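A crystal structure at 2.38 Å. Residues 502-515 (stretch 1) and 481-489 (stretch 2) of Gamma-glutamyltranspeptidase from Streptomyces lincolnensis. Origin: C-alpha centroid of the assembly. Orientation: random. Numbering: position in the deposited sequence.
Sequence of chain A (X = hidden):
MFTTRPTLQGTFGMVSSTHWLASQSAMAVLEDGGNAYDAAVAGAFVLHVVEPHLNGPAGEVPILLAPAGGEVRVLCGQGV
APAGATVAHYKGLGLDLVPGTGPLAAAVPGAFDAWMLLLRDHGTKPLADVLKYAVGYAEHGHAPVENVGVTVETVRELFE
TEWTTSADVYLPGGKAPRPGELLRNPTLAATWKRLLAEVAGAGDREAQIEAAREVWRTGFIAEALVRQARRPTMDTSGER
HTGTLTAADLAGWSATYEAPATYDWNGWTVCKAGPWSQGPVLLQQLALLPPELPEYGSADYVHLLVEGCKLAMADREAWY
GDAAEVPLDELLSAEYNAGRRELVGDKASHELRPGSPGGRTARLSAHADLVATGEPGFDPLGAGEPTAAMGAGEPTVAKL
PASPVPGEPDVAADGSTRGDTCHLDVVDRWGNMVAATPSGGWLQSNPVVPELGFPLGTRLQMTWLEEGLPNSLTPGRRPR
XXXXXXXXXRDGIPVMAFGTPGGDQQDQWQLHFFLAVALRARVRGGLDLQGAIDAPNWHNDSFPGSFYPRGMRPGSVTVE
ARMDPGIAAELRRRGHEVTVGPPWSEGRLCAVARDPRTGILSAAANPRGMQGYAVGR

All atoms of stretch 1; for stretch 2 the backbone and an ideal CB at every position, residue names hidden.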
ATOM      1  N   GLY A 502     -16.558 -12.628   0.611  1.00 27.36           N
ATOM      2  CA  GLY A 502     -17.867 -12.098   0.248  1.00 27.48           C
ATOM      3  C   GLY A 502     -18.972 -13.099  -0.006  1.00 27.78           C
ATOM      4  O   GLY A 502     -19.900 -12.795  -0.754  1.00 26.81           O
ATOM      5  N   GLY A 503     -18.889 -14.278   0.617  1.00 28.74           N
ATOM      6  CA  GLY A 503     -19.939 -15.294   0.530  1.00 28.62           C
ATOM      7  C   GLY A 503     -20.367 -15.682  -0.875  1.00 28.94           C
ATOM      8  O   GLY A 503     -19.582 -16.224  -1.653  1.00 28.58           O
ATOM      9  N   ASP A 504     -21.622 -15.379  -1.198  1.00 29.85           N
ATOM     10  CA  ASP A 504     -22.183 -15.683  -2.520  1.00 30.80           C
ATOM     11  C   ASP A 504     -21.735 -14.716  -3.610  1.00 30.84           C
ATOM     12  O   ASP A 504     -21.973 -14.961  -4.795  1.00 31.93           O
ATOM     13  CB  ASP A 504     -23.711 -15.730  -2.454  1.00 30.63           C
ATOM     14  CG  ASP A 504     -24.211 -16.878  -1.614  1.00 30.68           C
ATOM     15  OD1 ASP A 504     -23.701 -18.009  -1.763  1.00 31.45           O
ATOM     16  OD2 ASP A 504     -25.107 -16.648  -0.783  1.00 31.13           O
ATOM     17  N   GLN A 505     -21.091 -13.626  -3.215  1.00 31.29           N
ATOM     18  CA  GLN A 505     -20.483 -12.707  -4.170  1.00 31.77           C
ATOM     19  C   GLN A 505     -19.057 -13.100  -4.599  1.00 30.64           C
ATOM     20  O   GLN A 505     -18.581 -12.587  -5.613  1.00 30.79           O
ATOM     21  CB  GLN A 505     -20.490 -11.279  -3.615  1.00 32.87           C
ATOM     22  CG  GLN A 505     -21.879 -10.708  -3.341  1.00 33.57           C
ATOM     23  CD  GLN A 505     -22.427 -11.053  -1.956  1.00 33.78           C
ATOM     24  OE1 GLN A 505     -22.048 -10.447  -0.958  1.00 33.02           O
ATOM     25  NE2 GLN A 505     -23.336 -12.019  -1.899  1.00 34.95           N
ATOM     26  N   GLN A 506     -18.397 -14.005  -3.861  1.00 29.05           N
ATOM     27  CA  GLN A 506     -16.978 -14.355  -4.094  1.00 28.13           C
ATOM     28  C   GLN A 506     -16.630 -14.659  -5.551  1.00 27.92           C
ATOM     29  O   GLN A 506     -15.748 -14.017  -6.125  1.00 27.42           O
ATOM     30  CB  GLN A 506     -16.557 -15.559  -3.247  1.00 27.77           C
ATOM     31  CG  GLN A 506     -16.316 -15.261  -1.781  1.00 27.40           C
ATOM     32  CD  GLN A 506     -15.349 -16.230  -1.122  1.00 28.07           C
ATOM     33  OE1 GLN A 506     -15.493 -16.556   0.062  1.00 30.22           O
ATOM     34  NE2 GLN A 506     -14.347 -16.673  -1.867  1.00 26.15           N
ATOM     35  N   ASP A 507     -17.317 -15.643  -6.131  1.00 27.55           N
ATOM     36  CA  ASP A 507     -17.095 -16.011  -7.534  1.00 28.02           C
ATOM     37  C   ASP A 507     -17.969 -15.243  -8.536  1.00 28.93           C
ATOM     38  O   ASP A 507     -18.048 -15.636  -9.703  1.00 30.59           O
ATOM     39  CB  ASP A 507     -17.268 -17.521  -7.751  1.00 27.99           C
ATOM     40  CG  ASP A 507     -15.996 -18.312  -7.492  1.00 27.39           C
ATOM     41  OD1 ASP A 507     -14.877 -17.762  -7.602  1.00 26.27           O
ATOM     42  OD2 ASP A 507     -16.135 -19.516  -7.194  1.00 26.55           O
ATOM     43  N   GLN A 508     -18.633 -14.180  -8.095  1.00 27.74           N
ATOM     44  CA  GLN A 508     -19.178 -13.187  -9.020  1.00 28.20           C
ATOM     45  C   GLN A 508     -18.108 -12.111  -9.206  1.00 28.64           C
ATOM     46  O   GLN A 508     -17.683 -11.779 -10.324  1.00 28.49           O
ATOM     47  CB  GLN A 508     -20.467 -12.569  -8.475  1.00 27.86           C
ATOM     48  CG  GLN A 508     -21.531 -13.571  -8.051  1.00 27.76           C
ATOM     49  CD  GLN A 508     -22.865 -12.900  -7.756  1.00 28.48           C
ATOM     50  OE1 GLN A 508     -23.407 -12.176  -8.603  1.00 28.79           O
ATOM     51  NE2 GLN A 508     -23.403 -13.127  -6.550  1.00 27.56           N
ATOM     52  N   TRP A 509     -17.660 -11.585  -8.079  1.00 29.33           N
ATOM     53  CA  TRP A 509     -16.671 -10.529  -8.067  1.00 29.90           C
ATOM     54  C   TRP A 509     -15.383 -10.973  -8.743  1.00 29.95           C
ATOM     55  O   TRP A 509     -14.809 -10.224  -9.530  1.00 31.21           O
ATOM     56  CB  TRP A 509     -16.400 -10.088  -6.627  1.00 29.20           C
ATOM     57  CG  TRP A 509     -17.508  -9.279  -5.996  1.00 28.10           C
ATOM     58  CD1 TRP A 509     -18.473  -8.524  -6.628  1.00 27.75           C
ATOM     59  CD2 TRP A 509     -17.720  -9.101  -4.596  1.00 28.06           C
ATOM     60  NE1 TRP A 509     -19.291  -7.921  -5.697  1.00 27.53           N
ATOM     61  CE2 TRP A 509     -18.843  -8.247  -4.443  1.00 27.53           C
ATOM     62  CE3 TRP A 509     -17.072  -9.590  -3.446  1.00 27.83           C
ATOM     63  CZ2 TRP A 509     -19.332  -7.881  -3.191  1.00 27.32           C
ATOM     64  CZ3 TRP A 509     -17.546  -9.214  -2.206  1.00 27.05           C
ATOM     65  CH2 TRP A 509     -18.674  -8.373  -2.085  1.00 27.79           C
ATOM     66  N   GLN A 510     -14.956 -12.197  -8.447  1.00 29.51           N
ATOM     67  CA  GLN A 510     -13.765 -12.765  -9.067  1.00 29.54           C
ATOM     68  C   GLN A 510     -13.919 -12.943 -10.570  1.00 30.87           C
ATOM     69  O   GLN A 510     -12.972 -12.680 -11.310  1.00 31.76           O
ATOM     70  CB  GLN A 510     -13.391 -14.106  -8.435  1.00 28.62           C
ATOM     71  CG  GLN A 510     -12.600 -13.970  -7.160  1.00 27.88           C
ATOM     72  CD  GLN A 510     -12.418 -15.289  -6.448  1.00 28.63           C
ATOM     73  OE1 GLN A 510     -13.351 -15.806  -5.804  1.00 29.84           O
ATOM     74  NE2 GLN A 510     -11.211 -15.848  -6.545  1.00 27.31           N
ATOM     75  N   LEU A 511     -15.090 -13.405 -11.020  1.00 31.51           N
ATOM     76  CA  LEU A 511     -15.350 -13.503 -12.456  1.00 31.29           C
ATOM     77  C   LEU A 511     -15.202 -12.139 -13.121  1.00 29.76           C
ATOM     78  O   LEU A 511     -14.553 -12.029 -14.157  1.00 28.31           O
ATOM     79  CB  LEU A 511     -16.738 -14.061 -12.776  1.00 32.50           C
ATOM     80  CG  LEU A 511     -16.908 -14.153 -14.311  1.00 33.80           C
ATOM     81  CD1 LEU A 511     -16.502 -15.523 -14.819  1.00 34.27           C
ATOM     82  CD2 LEU A 511     -18.302 -13.770 -14.772  1.00 34.30           C
ATOM     83  N   HIS A 512     -15.793 -11.110 -12.523  1.00 28.75           N
ATOM     84  CA  HIS A 512     -15.710  -9.766 -13.111  1.00 27.78           C
ATOM     85  C   HIS A 512     -14.244  -9.320 -13.149  1.00 26.88           C
ATOM     86  O   HIS A 512     -13.739  -8.876 -14.191  1.00 26.90           O
ATOM     87  CB  HIS A 512     -16.595  -8.756 -12.363  1.00 27.43           C
ATOM     88  CG  HIS A 512     -17.971  -9.270 -12.064  1.00 26.43           C
ATOM     89  ND1 HIS A 512     -18.594 -10.206 -12.853  1.00 26.19           N
ATOM     90  CD2 HIS A 512     -18.828  -9.002 -11.052  1.00 25.45           C
ATOM     91  CE1 HIS A 512     -19.780 -10.487 -12.344  1.00 25.75           C
ATOM     92  NE2 HIS A 512     -19.946  -9.769 -11.250  1.00 25.06           N
ATOM     93  N   PHE A 513     -13.556  -9.499 -12.028  1.00 25.57           N
ATOM     94  CA  PHE A 513     -12.130  -9.181 -11.921  1.00 25.19           C
ATOM     95  C   PHE A 513     -11.274  -9.885 -12.969  1.00 25.87           C
ATOM     96  O   PHE A 513     -10.560  -9.227 -13.727  1.00 25.72           O
ATOM     97  CB  PHE A 513     -11.642  -9.566 -10.534  1.00 24.57           C
ATOM     98  CG  PHE A 513     -10.160  -9.561 -10.385  1.00 23.23           C
ATOM     99  CD1 PHE A 513      -9.469  -8.370 -10.321  1.00 23.14           C
ATOM    100  CD2 PHE A 513      -9.458 -10.751 -10.289  1.00 22.94           C
ATOM    101  CE1 PHE A 513      -8.094  -8.359 -10.165  1.00 23.28           C
ATOM    102  CE2 PHE A 513      -8.085 -10.751 -10.133  1.00 22.72           C
ATOM    103  CZ  PHE A 513      -7.402  -9.552 -10.069  1.00 22.98           C
ATOM    104  N   PHE A 514     -11.348 -11.215 -12.999  1.00 26.62           N
ATOM    105  CA  PHE A 514     -10.544 -12.017 -13.923  1.00 27.88           C
ATOM    106  C   PHE A 514     -10.762 -11.645 -15.383  1.00 27.89           C
ATOM    107  O   PHE A 514      -9.798 -11.578 -16.143  1.00 27.33           O
ATOM    108  CB  PHE A 514     -10.819 -13.502 -13.751  1.00 29.19           C
ATOM    109  CG  PHE A 514     -10.211 -14.357 -14.832  1.00 30.03           C
ATOM    110  CD1 PHE A 514      -8.912 -14.838 -14.704  1.00 30.11           C
ATOM    111  CD2 PHE A 514     -10.942 -14.677 -15.975  1.00 30.46           C
ATOM    112  CE1 PHE A 514      -8.356 -15.628 -15.690  1.00 31.20           C
ATOM    113  CE2 PHE A 514     -10.389 -15.462 -16.967  1.00 31.03           C
ATOM    114  CZ  PHE A 514      -9.094 -15.940 -16.825  1.00 31.66           C
ATOM    115  N   LEU A 515     -12.015 -11.436 -15.779  1.00 28.37           N
ATOM    116  CA  LEU A 515     -12.303 -10.944 -17.140  1.00 29.48           C
ATOM    117  C   LEU A 515     -11.708  -9.549 -17.387  1.00 30.19           C
ATOM    118  O   LEU A 515     -11.125  -9.276 -18.447  1.00 31.00           O
ATOM    119  CB  LEU A 515     -13.812 -10.938 -17.438  1.00 29.52           C
ATOM    120  CG  LEU A 515     -14.505 -12.304 -17.564  1.00 29.52           C
ATOM    121  CD1 LEU A 515     -15.986 -12.122 -17.852  1.00 29.58           C
ATOM    122  CD2 LEU A 515     -13.883 -13.174 -18.639  1.00 29.86           C
ATOM    123  N   UNK A 481     -19.378 -25.174   0.432  1.00 30.27           N
ATOM    124  CA  UNK A 481     -18.720 -24.005   1.044  1.00 27.92           C
ATOM    125  C   UNK A 481     -18.541 -22.855   0.045  1.00 27.52           C
ATOM    126  O   UNK A 481     -18.255 -23.094  -1.138  1.00 26.63           O
ATOM    127  CB  UNK A 481     -17.357 -24.408   1.611  1.00 27.92           C
ATOM    128  N   UNK A 482     -18.734 -21.617   0.516  1.00 26.90           N
ATOM    129  CA  UNK A 482     -18.585 -20.422  -0.343  1.00 26.89           C
ATOM    130  C   UNK A 482     -17.125 -20.047  -0.650  1.00 27.10           C
ATOM    131  O   UNK A 482     -16.859 -19.293  -1.585  1.00 25.88           O
ATOM    132  CB  UNK A 482     -19.271 -19.229   0.326  1.00 26.89           C
ATOM    133  N   UNK A 483     -16.199 -20.601   0.130  1.00 26.90           N
ATOM    134  CA  UNK A 483     -14.780 -20.269   0.069  1.00 26.75           C
ATOM    135  C   UNK A 483     -14.170 -20.785  -1.223  1.00 26.65           C
ATOM    136  O   UNK A 483     -14.191 -21.986  -1.486  1.00 27.25           O
ATOM    137  CB  UNK A 483     -14.037 -20.847   1.275  1.00 26.75           C
ATOM    138  N   UNK A 484     -13.601 -19.873  -2.008  1.00 25.69           N
ATOM    139  CA  UNK A 484     -13.235 -20.178  -3.369  1.00 24.33           C
ATOM    140  C   UNK A 484     -12.085 -19.319  -3.900  1.00 24.12           C
ATOM    141  O   UNK A 484     -12.300 -18.348  -4.638  1.00 23.79           O
ATOM    142  CB  UNK A 484     -14.461 -20.012  -4.269  1.00 24.33           C
ATOM    143  N   UNK A 485     -10.844 -19.703  -3.563  1.00 23.89           N
ATOM    144  CA  UNK A 485      -9.693 -19.020  -4.161  1.00 24.14           C
ATOM    145  C   UNK A 485      -9.498 -19.399  -5.632  1.00 24.05           C
ATOM    146  O   UNK A 485     -10.115 -20.353  -6.117  1.00 24.06           O
ATOM    147  CB  UNK A 485      -8.424 -19.347  -3.371  1.00 24.14           C
ATOM    148  N   UNK A 486      -8.626 -18.665  -6.315  1.00 23.66           N
ATOM    149  CA  UNK A 486      -8.356 -18.871  -7.741  1.00 24.42           C
ATOM    150  C   UNK A 486      -6.871 -18.843  -8.033  1.00 24.48           C
ATOM    151  O   UNK A 486      -6.101 -18.136  -7.368  1.00 24.47           O
ATOM    152  CB  UNK A 486      -9.068 -17.809  -8.581  1.00 24.42           C
ATOM    153  N   UNK A 487      -6.481 -19.634  -9.023  1.00 24.22           N
ATOM    154  CA  UNK A 487      -5.194 -19.488  -9.680  1.00 25.01           C
ATOM    155  C   UNK A 487      -5.450 -19.499 -11.187  1.00 25.34           C
ATOM    156  O   UNK A 487      -6.195 -20.334 -11.691  1.00 25.33           O
ATOM    157  CB  UNK A 487      -4.222 -20.594  -9.265  1.00 25.01           C
ATOM    158  N   UNK A 488      -4.842 -18.562 -11.906  1.00 26.82           N
ATOM    159  CA  UNK A 488      -5.000 -18.497 -13.362  1.00 28.43           C
ATOM    160  C   UNK A 488      -3.701 -18.825 -14.058  1.00 29.55           C
ATOM    161  O   UNK A 488      -2.645 -18.344 -13.669  1.00 29.69           O
ATOM    162  CB  UNK A 488      -5.489 -17.113 -13.795  1.00 28.43           C
ATOM    163  N   UNK A 489      -3.804 -19.676 -15.074  1.00 31.70           N
ATOM    164  CA  UNK A 489      -2.711 -19.980 -15.983  1.00 32.80           C
ATOM    165  C   UNK A 489      -2.890 -19.214 -17.295  1.00 33.75           C
ATOM    166  O   UNK A 489      -4.018 -18.907 -17.700  1.00 31.88           O
ATOM    167  CB  UNK A 489      -2.632 -21.485 -16.244  1.00 32.80           C
TER

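At position 481 no atom of stretch 1 comes within 5.5 Å of the ideal CB, so stretch 1 sets no preference. The residue is Thr 481, and its side chain has no contact with stretch 1.

Position 482 points its CA-to-CB bond toward Gly 503 and its neighbours. The ideal CB is 3.6 Å from Gly 503 O and 4.8 Å from Asp 504 N. The close carbonyl leaves room for a small side chain, and the polar surroundings would suit a hydroxyl, so Ser or Thr fits well; Ala or Val would fit by size but leave the polar groups unused. The residue is Thr 482. Its CB packs 3.5 Å from Gly 503 O, and its CG2 lies 3.7 Å from Asp 504 OD1. In the p rotamer, OG1 hydrogen-bonds water 1 at 2.8 Å. The same water accepts a weak hydrogen bond from Gly 503 N, at 3.2 Å from its oxygen, and so bridges the two stretches.

Position 483 directs its CB away from stretch 1. The nearest atom to the ideal CB is Gln 506 OE1, at 4.7 Å. Many side chains would be compatible here, including large apolar ones. The residue is Leu 483. Although the CB points away, CD2 reaches to 3.9 Å from Gln 506 OE1, a slight contact.

Position 484 points its CA-to-CB bond toward the helix. Phi and psi are -154° and 82°, an extended backbone. The ideal CB is 3.4 Å from Asp 507 OD2 and is also near the amides of Gln 506 (NE2 at 4.1 Å) and Gln 510 (OE1 at 4.6 Å). A carboxylate this close calls for a short donor. Ser or Thr would suit; a long side chain would have little room to run straight ahead. The residue is Thr 484. Its OG1 donates a hydrogen bond to Asp 507 OD2 at 2.7 Å, the one firm hydrogen bond directly joining the stretches. The methyl CG2 lies 3.2 Å from Gln 506 NE2 as modelled. The orientation of that amide is uncertain.

Position 485 points away, with its ideal CB 5.5 Å from Gln 510 NE2. Stretch 1 asks little of it. Phi is -73°, which proline can adopt, though other residues can too. The residue is Pro 485, which barely touches stretch 1.

Position 486 turns toward the helix at the start of the strand. Its ideal CB is 3.5 Å from Gln 510 NE2, leaving space for a small side chain; Ser, Ala or Gly would fit, and a polar one could meet the amide. The residue is Ser 486, with OG 2.6 Å from Gln 510 NE2.

Position 487 is out of reach of stretch 1, and its strand angles would suit a beta-branched residue. It is Ile 487.

Position 488 points toward the helix again. Its ideal CB is 3.7 Å from Phe 514 CE1, so a small apolar residue is favoured. The residue is Ala 488, whose CB meets the edge of the Phe 514 ring.

Position 489 points away and is open to many residues. It is Leu 489.

Stretch 2, residues 481-489: TTLTPSIAL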
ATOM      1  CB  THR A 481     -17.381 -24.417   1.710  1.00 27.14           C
ATOM      2  OG1 THR A 481     -16.887 -23.349   2.521  1.00 26.65           O
ATOM      3  CG2 THR A 481     -16.316 -24.829   0.702  1.00 26.10           C
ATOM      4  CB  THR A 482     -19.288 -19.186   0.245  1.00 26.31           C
ATOM      5  OG1 THR A 482     -18.960 -19.057   1.634  1.00 26.29           O
ATOM      6  CG2 THR A 482     -20.790 -19.307   0.069  1.00 26.35           C
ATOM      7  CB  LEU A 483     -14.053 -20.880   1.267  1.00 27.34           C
ATOM      8  CG  LEU A 483     -14.731 -20.666   2.636  1.00 27.46           C
ATOM      9  CD1 LEU A 483     -13.802 -21.139   3.743  1.00 27.43           C
ATOM     10  CD2 LEU A 483     -15.204 -19.224   2.854  1.00 27.60           C
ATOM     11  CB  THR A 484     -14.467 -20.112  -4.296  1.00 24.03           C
ATOM     12  OG1 THR A 484     -14.049 -20.340  -5.640  1.00 23.06           O
ATOM     13  CG2 THR A 484     -15.216 -18.772  -4.184  1.00 23.81           C
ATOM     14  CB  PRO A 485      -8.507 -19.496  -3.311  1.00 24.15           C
ATOM     15  CG  PRO A 485      -8.935 -20.798  -2.736  1.00 24.21           C
ATOM     16  CD  PRO A 485     -10.439 -20.827  -2.699  1.00 24.30           C
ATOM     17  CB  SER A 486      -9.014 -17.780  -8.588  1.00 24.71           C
ATOM     18  OG  SER A 486     -10.381 -17.616  -8.257  1.00 25.12           O
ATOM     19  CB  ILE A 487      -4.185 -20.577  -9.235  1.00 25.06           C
ATOM     20  CG1 ILE A 487      -3.682 -20.263  -7.823  1.00 25.39           C
ATOM     21  CG2 ILE A 487      -3.008 -20.651 -10.208  1.00 24.95           C
ATOM     22  CD1 ILE A 487      -2.601 -21.184  -7.291  1.00 25.99           C
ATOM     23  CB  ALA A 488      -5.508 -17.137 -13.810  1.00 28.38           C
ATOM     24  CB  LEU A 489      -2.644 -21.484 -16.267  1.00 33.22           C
ATOM     25  CG  LEU A 489      -2.920 -22.462 -15.119  1.00 33.37           C
ATOM     26  CD1 LEU A 489      -2.706 -23.901 -15.562  1.00 33.23           C
ATOM     27  CD2 LEU A 489      -2.026 -22.165 -13.933  1.00 33.39           C
TER
HETATM   28  O   HOH W   1     -17.638 -16.704   2.275  1.00  8.04           O
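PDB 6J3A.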